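Local coordinates for sortase family protein (Clostridium perfringens, PDB 4D70), which probably catalyses, as a class D sortase, the transpeptidation that cleaves surface proteins at their sorting signals and joins the proteins to the cell wall, at residues E144-S149 against T153-Q158; R118-L123 against M165-C170; A95-N100 against I129-L134; E46-T51 against T133-F138. All blocks are in the same frame, centred on the assembly; numbering follows the deposited sequence. Where two conformers were deposited one is given.

After the first helix (29-39), helix 45-52 is the earliest element used, and interaction 4 joins it to the hairpin between strands 128-132 and 137-148, closing a loop of about 80 residues. The 95-100 turn then packs on 129-134 in interaction 3, which ends on the same hairpin and shares Thr133 and Leu134. Interaction 2 opens at 118-123 and closes on strand 163-171, crossing both 3 and 4 along the chain; Met165 and Ile167 meet Ile129 where interactions 2 and 3 touch. Interaction 1, local to the end of strand 137-148 and the following loop, falls between the segments of interaction 2. Together the four contacts tie the connecting loops and helix 45-52 to the one sheet.

Interaction 1: E144-S149 against T153-Q158; sequences EIFVTS and TDVLNQ
Val155 brings its CG1 methyl against the far end of the Phe146 ring, 3.9 Å from Phe146 CZ, and CE2 of the same ring lies almost as near. The ring and the methyl meet obliquely. With CG set between the backbone N and the carbonyl carbon (chi1 65°), the Phe146 ring leaves strand 137-148 toward the loop. From farther along the strand, Thr148 adds its CG2 methyl, 4.1 Å from that same Val155 CG1; the two side chains run past one another in opposite directions. The hydroxyl of Thr148 has a different task, since OG1 is hydrogen-bonded to Asp152. The strand ending here and the loop after it match the β6 strand and β6/β7 loop of the sortase β-barrel, a loop that in this family helps to frame the substrate groove. Val155 sits in a short 3-10 turn of that loop, made by Leu156 N bonding to Thr153 O (3.1 Å) and Asn157 N to Asp154 O (2.9 Å). Gln158 then folds its amide back on the turn: NE2 gives a nearly straight bond to Leu156 O (2.8 Å, 167° at the hydrogen), coming from above the carbonyl plane. Gln158 OE1 accepts from Ala95 N, while Val155 O is bonded to Lys181 and Asn102.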
loop_
_atom_site.group_PDB
_atom_site.type_symbol
_atom_site.label_atom_id
_atom_site.label_comp_id
_atom_site.label_asym_id
_atom_site.label_seq_id
_atom_site.Cartn_x
_atom_site.Cartn_y
_atom_site.Cartn_z
ATOM N N GLU A 144 3.753 14.883 -0.450
ATOM C CA GLU A 144 3.311 15.360 0.850
ATOM C C GLU A 144 3.681 14.354 1.924
ATOM O O GLU A 144 3.503 13.136 1.749
ATOM C CB GLU A 144 1.750 15.600 0.761
ATOM C CG GLU A 144 1.099 15.869 2.099
ATOM C CD GLU A 144 -0.326 16.415 1.951
ATOM O OE1 GLU A 144 -0.948 16.046 0.968
ATOM O OE2 GLU A 144 -0.725 17.310 2.757
ATOM N N ILE A 145 4.219 14.855 3.028
ATOM C CA ILE A 145 4.541 14.096 4.227
ATOM C C ILE A 145 4.067 14.858 5.442
ATOM O O ILE A 145 4.393 16.023 5.610
ATOM C CB ILE A 145 6.041 13.846 4.356
ATOM C CG1 ILE A 145 6.530 13.102 3.129
ATOM C CG2 ILE A 145 6.364 12.956 5.536
ATOM C CD1 ILE A 145 8.042 13.043 3.037
ATOM N N PHE A 146 3.292 14.211 6.290
ATOM C CA PHE A 146 2.829 14.912 7.469
ATOM C C PHE A 146 2.438 13.981 8.607
ATOM O O PHE A 146 2.316 12.759 8.422
ATOM C CB PHE A 146 1.702 15.892 7.150
ATOM C CG PHE A 146 0.433 15.223 6.656
ATOM C CD1 PHE A 146 0.263 14.986 5.339
ATOM C CD2 PHE A 146 -0.604 14.916 7.532
ATOM C CE1 PHE A 146 -0.911 14.434 4.850
ATOM C CE2 PHE A 146 -1.748 14.351 7.074
ATOM C CZ PHE A 146 -1.920 14.115 5.714
ATOM N N VAL A 147 2.310 14.573 9.795
ATOM C CA VAL A 147 1.943 13.824 10.997
ATOM C C VAL A 147 0.553 14.283 11.395
ATOM O O VAL A 147 0.265 15.455 11.337
ATOM C CB VAL A 147 2.881 14.175 12.157
ATOM C CG1 VAL A 147 2.459 13.446 13.435
ATOM C CG2 VAL A 147 4.302 13.762 11.803
ATOM N N THR A 148 -0.271 13.376 11.820
ATOM C CA THR A 148 -1.629 13.670 12.179
ATOM C C THR A 148 -2.068 12.738 13.297
ATOM O O THR A 148 -1.285 11.884 13.754
ATOM C CB THR A 148 -2.587 13.605 10.947
ATOM O OG1 THR A 148 -3.829 14.178 11.315
ATOM C CG2 THR A 148 -2.870 12.173 10.489
ATOM N N SER A 149 -3.315 12.871 13.744
ATOM C CA SER A 149 -3.837 11.959 14.767
ATOM C C SER A 149 -4.377 10.668 14.239
ATOM O O SER A 149 -4.784 10.562 13.080
ATOM C CB SER A 149 -4.947 12.650 15.617
ATOM O OG SER A 149 -6.107 12.806 14.847
ATOM N N THR A 153 -9.412 10.673 9.863
ATOM C CA THR A 153 -9.904 9.793 8.841
ATOM C C THR A 153 -9.806 10.427 7.416
ATOM O O THR A 153 -9.882 9.722 6.392
ATOM C CB THR A 153 -11.361 9.446 9.241
ATOM O OG1 THR A 153 -11.739 8.270 8.582
ATOM C CG2 THR A 153 -12.311 10.583 8.926
ATOM N N ASP A 154 -9.630 11.763 7.343
ATOM C CA ASP A 154 -9.560 12.473 6.030
ATOM C C ASP A 154 -8.367 11.998 5.158
ATOM O O ASP A 154 -8.384 12.174 3.943
ATOM C CB ASP A 154 -9.433 13.959 6.192
ATOM C CG ASP A 154 -10.775 14.613 6.520
ATOM O OD1 ASP A 154 -11.804 13.894 6.521
ATOM O OD2 ASP A 154 -10.784 15.835 6.755
ATOM N N VAL A 155 -7.364 11.384 5.773
ATOM C CA VAL A 155 -6.211 10.927 4.992
ATOM C C VAL A 155 -6.607 9.859 4.012
ATOM O O VAL A 155 -5.859 9.611 3.030
ATOM C CB VAL A 155 -5.052 10.418 5.880
ATOM C CG1 VAL A 155 -4.606 11.516 6.842
ATOM C CG2 VAL A 155 -5.395 9.168 6.663
ATOM N N LEU A 156 -7.734 9.190 4.292
ATOM C CA LEU A 156 -8.281 8.186 3.402
ATOM C C LEU A 156 -9.300 8.722 2.394
ATOM O O LEU A 156 -9.814 7.937 1.563
ATOM C CB LEU A 156 -8.932 7.052 4.194
ATOM C CG LEU A 156 -8.056 6.439 5.256
ATOM C CD1 LEU A 156 -8.800 5.317 5.946
ATOM C CD2 LEU A 156 -6.786 5.910 4.605
ATOM N N ASN A 157 -9.527 10.019 2.383
ATOM C CA ASN A 157 -10.507 10.565 1.439
ATOM C C ASN A 157 -10.151 10.257 -0.020
ATOM O O ASN A 157 -8.964 10.170 -0.384
ATOM C CB ASN A 157 -10.629 12.063 1.644
ATOM C CG ASN A 157 -11.442 12.417 2.880
ATOM O OD1 ASN A 157 -11.957 11.555 3.579
ATOM N ND2 ASN A 157 -11.513 13.685 3.172
ATOM N N GLN A 158 -11.179 10.107 -0.846
ATOM C CA GLN A 158 -11.092 9.780 -2.246
ATOM C C GLN A 158 -11.486 10.971 -3.115
ATOM O O GLN A 158 -12.664 11.247 -3.297
ATOM C CB GLN A 158 -12.027 8.605 -2.570
ATOM C CG GLN A 158 -11.706 7.351 -1.753
ATOM C CD GLN A 158 -10.267 6.854 -2.012
ATOM O OE1 GLN A 158 -9.979 6.406 -3.104
ATOM N NE2 GLN A 158 -9.421 6.849 -0.974
#

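Interaction 2: R118-L123 against M165-C170; sequences RNIDKL and MTIVTC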
loop_
_atom_site.group_PDB
_atom_site.type_symbol
_atom_site.label_atom_id
_atom_site.label_comp_id
_atom_site.label_asym_id
_atom_site.label_seq_id
_atom_site.Cartn_x
_atom_site.Cartn_y
_atom_site.Cartn_z
ATOM N N ARG A 118 10.215 0.340 8.761
ATOM C CA ARG A 118 11.024 0.902 9.827
ATOM C C ARG A 118 11.767 2.150 9.360
ATOM O O ARG A 118 11.964 3.042 10.148
ATOM C CB ARG A 118 12.013 -0.110 10.413
ATOM C CG ARG A 118 13.125 -0.560 9.478
ATOM C CD ARG A 118 13.769 -1.862 9.974
ATOM N NE ARG A 118 14.770 -2.424 9.052
ATOM C CZ ARG A 118 16.076 -2.099 9.013
ATOM N NH1 ARG A 118 16.604 -1.180 9.836
ATOM N NH2 ARG A 118 16.873 -2.703 8.128
ATOM N N ASN A 119 12.186 2.198 8.091
ATOM C CA ASN A 119 12.888 3.372 7.555
ATOM C C ASN A 119 12.065 4.347 6.704
ATOM O O ASN A 119 12.606 5.150 5.898
ATOM C CB ASN A 119 14.058 2.889 6.745
ATOM C CG ASN A 119 15.134 2.299 7.641
ATOM O OD1 ASN A 119 15.442 2.855 8.686
ATOM N ND2 ASN A 119 15.682 1.173 7.249
ATOM N N ILE A 120 10.775 4.328 6.893
ATOM C CA ILE A 120 9.938 5.203 6.077
ATOM C C ILE A 120 10.252 6.710 6.262
ATOM O O ILE A 120 10.037 7.528 5.341
ATOM C CB ILE A 120 8.445 4.880 6.279
ATOM C CG1 ILE A 120 7.651 5.463 5.119
ATOM C CG2 ILE A 120 7.899 5.377 7.626
ATOM C CD1 ILE A 120 6.288 4.909 4.988
ATOM N N ASP A 121 10.775 7.083 7.427
ATOM C CA ASP A 121 11.139 8.491 7.701
ATOM C C ASP A 121 12.281 9.002 6.770
ATOM O O ASP A 121 12.537 10.207 6.692
ATOM C CB ASP A 121 11.581 8.612 9.141
ATOM C CG ASP A 121 12.679 7.581 9.444
ATOM O OD1 ASP A 121 12.385 6.381 9.643
ATOM O OD2 ASP A 121 13.834 7.925 9.309
ATOM N N LYS A 122 12.975 8.104 6.077
ATOM C CA LYS A 122 13.966 8.531 5.124
ATOM C C LYS A 122 13.389 8.956 3.788
ATOM O O LYS A 122 14.064 9.574 3.030
ATOM C CB LYS A 122 14.992 7.425 4.913
ATOM C CG LYS A 122 15.572 6.944 6.259
ATOM C CD LYS A 122 17.082 6.950 6.193
ATOM C CE LYS A 122 17.715 5.970 7.164
ATOM N NZ LYS A 122 18.096 4.765 6.389
ATOM N N LEU A 123 12.141 8.617 3.508
ATOM C CA LEU A 123 11.565 9.033 2.265
ATOM C C LEU A 123 11.378 10.549 2.231
ATOM O O LEU A 123 11.047 11.145 3.221
ATOM C CB LEU A 123 10.213 8.332 2.012
ATOM C CG LEU A 123 10.320 6.832 1.788
ATOM C CD1 LEU A 123 8.962 6.248 1.537
ATOM C CD2 LEU A 123 11.284 6.534 0.644
ATOM N N MET A 165 -1.884 8.212 -3.907
ATOM C CA MET A 165 -1.784 7.120 -2.985
ATOM C C MET A 165 -1.320 7.628 -1.656
ATOM O O MET A 165 -0.837 8.748 -1.541
ATOM C CB MET A 165 -0.873 5.953 -3.431
ATOM C CG MET A 165 0.605 6.244 -3.488
ATOM S SD MET A 165 1.587 4.755 -3.710
ATOM C CE MET A 165 1.432 3.982 -2.108
ATOM N N THR A 166 -1.522 6.779 -0.633
ATOM C CA THR A 166 -1.283 7.171 0.767
ATOM C C THR A 166 -0.737 5.985 1.510
ATOM O O THR A 166 -1.200 4.884 1.323
ATOM C CB THR A 166 -2.609 7.596 1.478
ATOM O OG1 THR A 166 -3.185 8.736 0.799
ATOM C CG2 THR A 166 -2.369 8.040 2.967
ATOM N N ILE A 167 0.297 6.224 2.314
ATOM C CA ILE A 167 0.833 5.213 3.245
ATOM C C ILE A 167 0.657 5.726 4.652
ATOM O O ILE A 167 1.021 6.837 4.942
ATOM C CB ILE A 167 2.331 4.952 3.005
ATOM C CG1 ILE A 167 2.570 4.566 1.539
ATOM C CG2 ILE A 167 2.819 3.869 3.974
ATOM C CD1 ILE A 167 3.951 4.062 1.211
ATOM N N VAL A 168 0.028 4.947 5.492
ATOM C CA VAL A 168 -0.194 5.288 6.888
ATOM C C VAL A 168 0.613 4.372 7.816
ATOM O O VAL A 168 0.439 3.147 7.783
ATOM C CB VAL A 168 -1.695 5.075 7.260
ATOM C CG1 VAL A 168 -1.991 5.529 8.705
ATOM C CG2 VAL A 168 -2.559 5.840 6.285
ATOM N N THR A 169 1.467 4.969 8.632
ATOM C CA THR A 169 2.220 4.262 9.680
ATOM C C THR A 169 2.085 5.068 10.949
ATOM O O THR A 169 1.374 6.066 10.976
ATOM C CB THR A 169 3.717 4.105 9.315
ATOM O OG1 THR A 169 4.313 5.390 8.993
ATOM C CG2 THR A 169 3.904 3.206 8.151
ATOM N N CYS A 170 2.758 4.648 12.028
ATOM C CA CYS A 170 2.750 5.369 13.294
ATOM C C CYS A 170 4.037 6.152 13.527
ATOM O O CYS A 170 5.090 5.810 13.027
ATOM C CB CYS A 170 2.600 4.360 14.491
ATOM S SG CYS A 170 1.072 3.444 14.373
#
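Ile120 carries nearly all of the contact from the 118-123 side, meeting both Ile167 and Thr169 on strand 163-171. It follows Asn119, whose carbonyl O takes the N-H of Lys122 at 3.0 Å, one of the bonds of the short 3-10 turn that holds Ile120. Two branches of the Ile120 side chain divide the work. CG1 stands opposite the backbone N (chi1 -162°) and the chain extends beyond it, bringing CD1 to 3.8 Å from Ile167 CG2 as the two isoleucines slide past each other in opposite directions. The CG2 branch reaches Thr169 tip to tip, 3.8 Å from OG1, a hydroxyl whose weak hydrogen bond goes to Tyr178 O. Three residues on, Leu123 closes the turn through its N-H on Ile120 O, and its side chain packs on Lys68 and Ile69. The strand sequence from Thr166 to Cys170 resembles the TLxTC signature of sortases, consistent with Cys170 being the nucleophile; Ile167 and Thr169 point to the side of the strand away from Val168. One contact is methyl to methyl and the other methyl to hydroxyl oxygen, all buried, so loop and strand are held by van der Waals packing, without a directional bond between them.

Interaction 3: A95-N100 against I129-L134; sequences AMPGEN and IKITTL
Pro97 presses its ring into the angle between Ile131 and Thr133, two residues whose side chains leave the same side of their segment. Its CB is 3.6 Å from Ile131 CG2 and 3.7 Å from Thr133 CG2, and CG follows close behind on the same two methyls. Against Ile131 the proline ring crosses at about a right angle; against Thr133 the approach is oblique. The branch of Ile131 that touches is put there by chi1 of -55°, which sets CG2 across from the backbone N and leaves CG1 to point elsewhere, into the core, where Ile131 packs on Ala62, Ile64 and Met165. Thr133 likewise offers only its methyl, its OG1 being taken up by the N-H groups of Thr135 and Asp136. In the next shell, the turn itself holds Pro97 in place. Glu99 N bonds to Met96 O at 3.0 Å, and Gly98 takes a positive phi (79°). In one of two conformers of Glu99, OE1 also accepts from Met96 N at 3.0 Å, met from above the carboxylate plane, a bond that is therefore doubtful as a constant feature. Farther out, Tyr140 OH is hydrogen-bonded to Gly98 N, and Lys163 reaches both Gly98 O and Asn100 OD1, linking the turn to two more strands. The result is a classic type II β turn, proline at the second position and glycine at the third, lying in the β3/β4 loop and resting on strand β5 of the sortase β-barrel.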
loop_
_atom_site.group_PDB
_atom_site.type_symbol
_atom_site.label_atom_id
_atom_site.label_comp_id
_atom_site.label_asym_id
_atom_site.label_seq_id
_atom_site.Cartn_x
_atom_site.Cartn_y
_atom_site.Cartn_z
ATOM N N ALA A 95 -9.375 3.525 -3.494
ATOM C CA ALA A 95 -9.012 3.197 -4.852
ATOM C C ALA A 95 -8.001 2.085 -4.927
ATOM O O ALA A 95 -7.153 1.888 -4.033
ATOM C CB ALA A 95 -8.438 4.430 -5.547
ATOM N N MET A 96 -8.047 1.395 -6.050
ATOM C CA MET A 96 -7.020 0.420 -6.402
ATOM C C MET A 96 -5.900 1.120 -7.146
ATOM O O MET A 96 -6.011 2.295 -7.573
ATOM C CB MET A 96 -7.623 -0.669 -7.308
ATOM C CG MET A 96 -8.517 -1.629 -6.550
ATOM S SD MET A 96 -7.546 -2.617 -5.365
ATOM C CE MET A 96 -8.728 -3.682 -4.571
ATOM N N PRO A 97 -4.751 0.457 -7.259
ATOM C CA PRO A 97 -3.627 1.132 -7.816
ATOM C C PRO A 97 -3.922 1.695 -9.184
ATOM O O PRO A 97 -4.584 1.067 -9.976
ATOM C CB PRO A 97 -2.558 0.037 -7.885
ATOM C CG PRO A 97 -2.926 -0.883 -6.787
ATOM C CD PRO A 97 -4.407 -0.877 -6.740
ATOM N N GLY A 98 -3.439 2.894 -9.446
ATOM C CA GLY A 98 -3.601 3.537 -10.738
ATOM C C GLY A 98 -4.946 4.184 -11.000
ATOM O O GLY A 98 -5.100 4.863 -12.008
ATOM N N GLU A 99 -5.899 4.007 -10.094
ATOM C CA GLU A 99 -7.248 4.514 -10.318
ATOM C C GLU A 99 -7.410 5.941 -9.851
ATOM O O GLU A 99 -6.640 6.431 -9.057
ATOM C CB GLU A 99 -8.288 3.657 -9.575
ATOM C CG GLU A 99 -8.435 2.226 -10.026
ATOM C CD GLU A 99 -9.576 1.525 -9.304
ATOM O OE1 GLU A 99 -10.057 1.974 -8.204
ATOM O OE2 GLU A 99 -9.985 0.492 -9.863
ATOM N N ASN A 100 -8.430 6.607 -10.361
ATOM C CA ASN A 100 -8.873 7.859 -9.786
ATOM C C ASN A 100 -9.121 7.649 -8.298
ATOM O O ASN A 100 -9.617 6.610 -7.881
ATOM C CB ASN A 100 -10.173 8.299 -10.421
ATOM C CG ASN A 100 -10.048 8.556 -11.894
ATOM O OD1 ASN A 100 -9.072 9.075 -12.372
ATOM N ND2 ASN A 100 -11.089 8.256 -12.598
ATOM N N ILE A 129 7.558 5.631 -5.558
ATOM C CA ILE A 129 6.945 4.427 -5.079
ATOM C C ILE A 129 6.352 3.724 -6.298
ATOM O O ILE A 129 5.458 4.240 -6.971
ATOM C CB ILE A 129 5.811 4.667 -4.049
ATOM C CG1 ILE A 129 6.355 5.381 -2.762
ATOM C CG2 ILE A 129 5.145 3.377 -3.640
ATOM C CD1 ILE A 129 5.234 6.056 -2.003
ATOM N N LYS A 130 6.831 2.536 -6.545
ATOM C CA LYS A 130 6.370 1.727 -7.672
ATOM C C LYS A 130 5.382 0.647 -7.229
ATOM O O LYS A 130 5.655 -0.130 -6.351
ATOM C CB LYS A 130 7.579 1.094 -8.384
ATOM C CG LYS A 130 7.223 0.219 -9.603
ATOM C CD LYS A 130 8.384 -0.697 -9.984
ATOM C CE LYS A 130 9.547 0.038 -10.581
ATOM N NZ LYS A 130 10.664 -0.943 -10.692
ATOM N N ILE A 131 4.232 0.619 -7.874
ATOM C CA ILE A 131 3.146 -0.278 -7.541
ATOM C C ILE A 131 2.820 -1.075 -8.796
ATOM O O ILE A 131 2.475 -0.508 -9.833
ATOM C CB ILE A 131 1.890 0.426 -7.066
ATOM C CG1 ILE A 131 2.216 1.355 -5.882
ATOM C CG2 ILE A 131 0.820 -0.608 -6.671
ATOM C CD1 ILE A 131 2.614 0.670 -4.577
ATOM N N THR A 132 2.970 -2.398 -8.679
ATOM C CA THR A 132 2.779 -3.327 -9.834
ATOM C C THR A 132 1.611 -4.211 -9.591
ATOM O O THR A 132 1.589 -4.987 -8.609
ATOM C CB THR A 132 4.037 -4.183 -9.980
ATOM O OG1 THR A 132 5.136 -3.293 -10.102
ATOM C CG2 THR A 132 3.964 -5.048 -11.196
ATOM N N THR A 133 0.584 -4.068 -10.429
ATOM C CA THR A 133 -0.544 -4.951 -10.342
ATOM C C THR A 133 -0.312 -6.122 -11.341
ATOM O O THR A 133 0.719 -6.193 -11.984
ATOM C CB THR A 133 -1.857 -4.266 -10.759
ATOM O OG1 THR A 133 -1.761 -3.841 -12.121
ATOM C CG2 THR A 133 -2.117 -3.026 -9.882
ATOM N N LEU A 134 -1.317 -6.943 -11.542
ATOM C CA LEU A 134 -1.171 -8.017 -12.525
ATOM C C LEU A 134 -1.153 -7.528 -13.954
ATOM O O LEU A 134 -0.738 -8.253 -14.862
ATOM C CB LEU A 134 -2.287 -9.034 -12.370
ATOM C CG LEU A 134 -2.312 -9.746 -11.034
ATOM C CD1 LEU A 134 -3.554 -10.646 -10.969
ATOM C CD2 LEU A 134 -1.056 -10.519 -10.747
#

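Interaction 4: E46-T51 against T133-F138; sequences EEKKKT and TLTDIF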
loop_
_atom_site.group_PDB
_atom_site.type_symbol
_atom_site.label_atom_id
_atom_site.label_comp_id
_atom_site.label_asym_id
_atom_site.label_seq_id
_atom_site.Cartn_x
_atom_site.Cartn_y
_atom_site.Cartn_z
ATOM N N GLU A 46 -8.200 -13.146 -18.762
ATOM C CA GLU A 46 -9.487 -13.356 -18.106
ATOM C C GLU A 46 -9.241 -13.910 -16.707
ATOM O O GLU A 46 -9.993 -13.623 -15.781
ATOM C CB GLU A 46 -10.408 -14.278 -18.935
ATOM C CG GLU A 46 -11.767 -14.568 -18.278
ATOM C CD GLU A 46 -12.740 -13.373 -18.241
ATOM O OE1 GLU A 46 -12.307 -12.205 -18.382
ATOM O OE2 GLU A 46 -13.957 -13.605 -18.036
ATOM N N GLU A 47 -8.189 -14.701 -16.550
ATOM C CA GLU A 47 -7.876 -15.234 -15.232
ATOM C C GLU A 47 -7.480 -14.110 -14.294
ATOM O O GLU A 47 -7.824 -14.120 -13.107
ATOM C CB GLU A 47 -6.728 -16.202 -15.324
ATOM C CG GLU A 47 -7.170 -17.645 -15.221
ATOM C CD GLU A 47 -6.214 -18.580 -15.920
ATOM O OE1 GLU A 47 -5.849 -18.288 -17.078
ATOM O OE2 GLU A 47 -5.850 -19.615 -15.325
ATOM N N LYS A 48 -6.733 -13.156 -14.835
ATOM C CA LYS A 48 -6.350 -11.996 -14.067
ATOM C C LYS A 48 -7.595 -11.221 -13.686
ATOM O O LYS A 48 -7.843 -10.956 -12.504
ATOM C CB LYS A 48 -5.378 -11.115 -14.846
ATOM C CG LYS A 48 -3.960 -11.686 -14.895
ATOM C CD LYS A 48 -3.093 -10.846 -15.828
ATOM C CE LYS A 48 -1.637 -11.238 -15.801
ATOM N NZ LYS A 48 -0.848 -10.411 -16.751
ATOM N N LYS A 49 -8.410 -10.919 -14.681
ATOM C CA LYS A 49 -9.601 -10.143 -14.441
ATOM C C LYS A 49 -10.489 -10.848 -13.458
ATOM O O LYS A 49 -11.071 -10.202 -12.613
ATOM C CB LYS A 49 -10.345 -9.892 -15.714
ATOM C CG LYS A 49 -11.165 -8.633 -15.637
ATOM C CD LYS A 49 -11.582 -8.194 -17.037
ATOM C CE LYS A 49 -13.045 -8.375 -17.316
ATOM N NZ LYS A 49 -13.417 -7.398 -18.362
ATOM N N LYS A 50 -10.553 -12.176 -13.547
ATOM C CA LYS A 50 -11.381 -12.960 -12.653
ATOM C C LYS A 50 -10.866 -12.864 -11.255
ATOM O O LYS A 50 -11.644 -12.841 -10.335
ATOM C CB LYS A 50 -11.441 -14.449 -13.065
ATOM C CG LYS A 50 -12.831 -14.904 -13.447
ATOM C CD LYS A 50 -12.900 -16.328 -13.972
ATOM C CE LYS A 50 -13.136 -16.394 -15.488
ATOM N NZ LYS A 50 -13.785 -17.648 -15.949
ATOM N N THR A 51 -9.556 -12.841 -11.072
ATOM C CA THR A 51 -9.052 -12.710 -9.705
ATOM C C THR A 51 -9.266 -11.302 -9.178
ATOM O O THR A 51 -9.331 -11.121 -7.987
ATOM C CB THR A 51 -7.578 -13.110 -9.526
ATOM O OG1 THR A 51 -6.758 -12.396 -10.460
ATOM C CG2 THR A 51 -7.417 -14.572 -9.724
ATOM N N THR A 133 0.584 -4.068 -10.429
ATOM C CA THR A 133 -0.544 -4.951 -10.342
ATOM C C THR A 133 -0.312 -6.122 -11.341
ATOM O O THR A 133 0.719 -6.193 -11.984
ATOM C CB THR A 133 -1.857 -4.266 -10.759
ATOM O OG1 THR A 133 -1.761 -3.841 -12.121
ATOM C CG2 THR A 133 -2.117 -3.026 -9.882
ATOM N N LEU A 134 -1.317 -6.943 -11.542
ATOM C CA LEU A 134 -1.171 -8.017 -12.525
ATOM C C LEU A 134 -1.153 -7.528 -13.954
ATOM O O LEU A 134 -0.738 -8.253 -14.862
ATOM C CB LEU A 134 -2.287 -9.034 -12.370
ATOM C CG LEU A 134 -2.312 -9.746 -11.034
ATOM C CD1 LEU A 134 -3.554 -10.646 -10.969
ATOM C CD2 LEU A 134 -1.056 -10.519 -10.747
ATOM N N THR A 135 -1.583 -6.300 -14.170
ATOM C CA THR A 135 -1.658 -5.781 -15.506
ATOM C C THR A 135 -0.839 -4.549 -15.799
ATOM O O THR A 135 -0.663 -4.203 -16.957
ATOM C CB THR A 135 -3.107 -5.523 -15.864
ATOM O OG1 THR A 135 -3.654 -4.532 -14.978
ATOM C CG2 THR A 135 -3.929 -6.836 -15.754
ATOM N N ASP A 136 -0.358 -3.842 -14.787
ATOM C CA ASP A 136 0.345 -2.569 -15.022
ATOM C C ASP A 136 1.395 -2.242 -13.969
ATOM O O ASP A 136 1.315 -2.735 -12.863
ATOM C CB ASP A 136 -0.649 -1.399 -14.879
ATOM C CG ASP A 136 -1.773 -1.441 -15.839
ATOM O OD1 ASP A 136 -2.802 -2.092 -15.520
ATOM O OD2 ASP A 136 -1.675 -0.747 -16.864
ATOM N N ILE A 137 2.324 -1.348 -14.321
ATOM C CA ILE A 137 3.302 -0.764 -13.394
ATOM C C ILE A 137 2.902 0.690 -13.243
ATOM O O ILE A 137 2.810 1.416 -14.241
ATOM C CB ILE A 137 4.747 -0.707 -13.953
ATOM C CG1 ILE A 137 5.202 -2.030 -14.562
ATOM C CG2 ILE A 137 5.722 -0.159 -12.907
ATOM C CD1 ILE A 137 4.866 -3.208 -13.717
ATOM N N PHE A 138 2.636 1.099 -12.003
ATOM C CA PHE A 138 2.277 2.493 -11.691
ATOM C C PHE A 138 3.384 3.158 -10.885
ATOM O O PHE A 138 3.843 2.601 -9.885
ATOM C CB PHE A 138 0.965 2.523 -10.910
ATOM C CG PHE A 138 -0.204 2.024 -11.706
ATOM C CD1 PHE A 138 -0.664 2.768 -12.805
ATOM C CD2 PHE A 138 -0.835 0.813 -11.385
ATOM C CE1 PHE A 138 -1.712 2.298 -13.572
ATOM C CE2 PHE A 138 -1.928 0.386 -12.114
ATOM C CZ PHE A 138 -2.365 1.128 -13.212
#
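Lys48 and Leu134 form the close part of this contact, where helix 45-52 lies against the turn joining strands 128-132 and 137-148. The lysine chain is extended beyond CG (chi2 173°) and runs aslant past Leu134, with CG and CD each 4.0 Å from Leu134 CB. Its tip then reaches the backbone: NZ donates to Leu134 O at 2.9 Å, the C=O...N angle being 156° and the nitrogen tilted 23° from the carbonyl plane. One turn along the helix, Thr51 brings OG1 to 3.7 Å from Leu134 CD1, the two side chains crossing at about a right angle. That hydroxyl donates to Lys48 O at 2.7 Å, so it shows the leucine methyl an oxygen already committed to its own helix. Phe41 adds to the packing on Leu134, while Tyr43 borders Lys48 and Thr51.

On the looser, solvent-facing side there is little beyond Thr135, whose CG2 stands 4.1 Å from Lys48 CD. Its OG1 turns to the hairpin instead, donating to Asp136 OD1 at 2.6 Å. Thr133 OG1 accepts from both Thr135 N and Asp136 N, an ST turn and ST motif that brace the reversal, and the backbone bond from Thr133 N to Asp136 O closes it. Thus a braced hairpin turn offers the helix chiefly one carbonyl and one leucine; a single bond from a lysine ammonium, probably charged, supplies the directional hold, while the aliphatic part of the lysine packs on the leucine beside it.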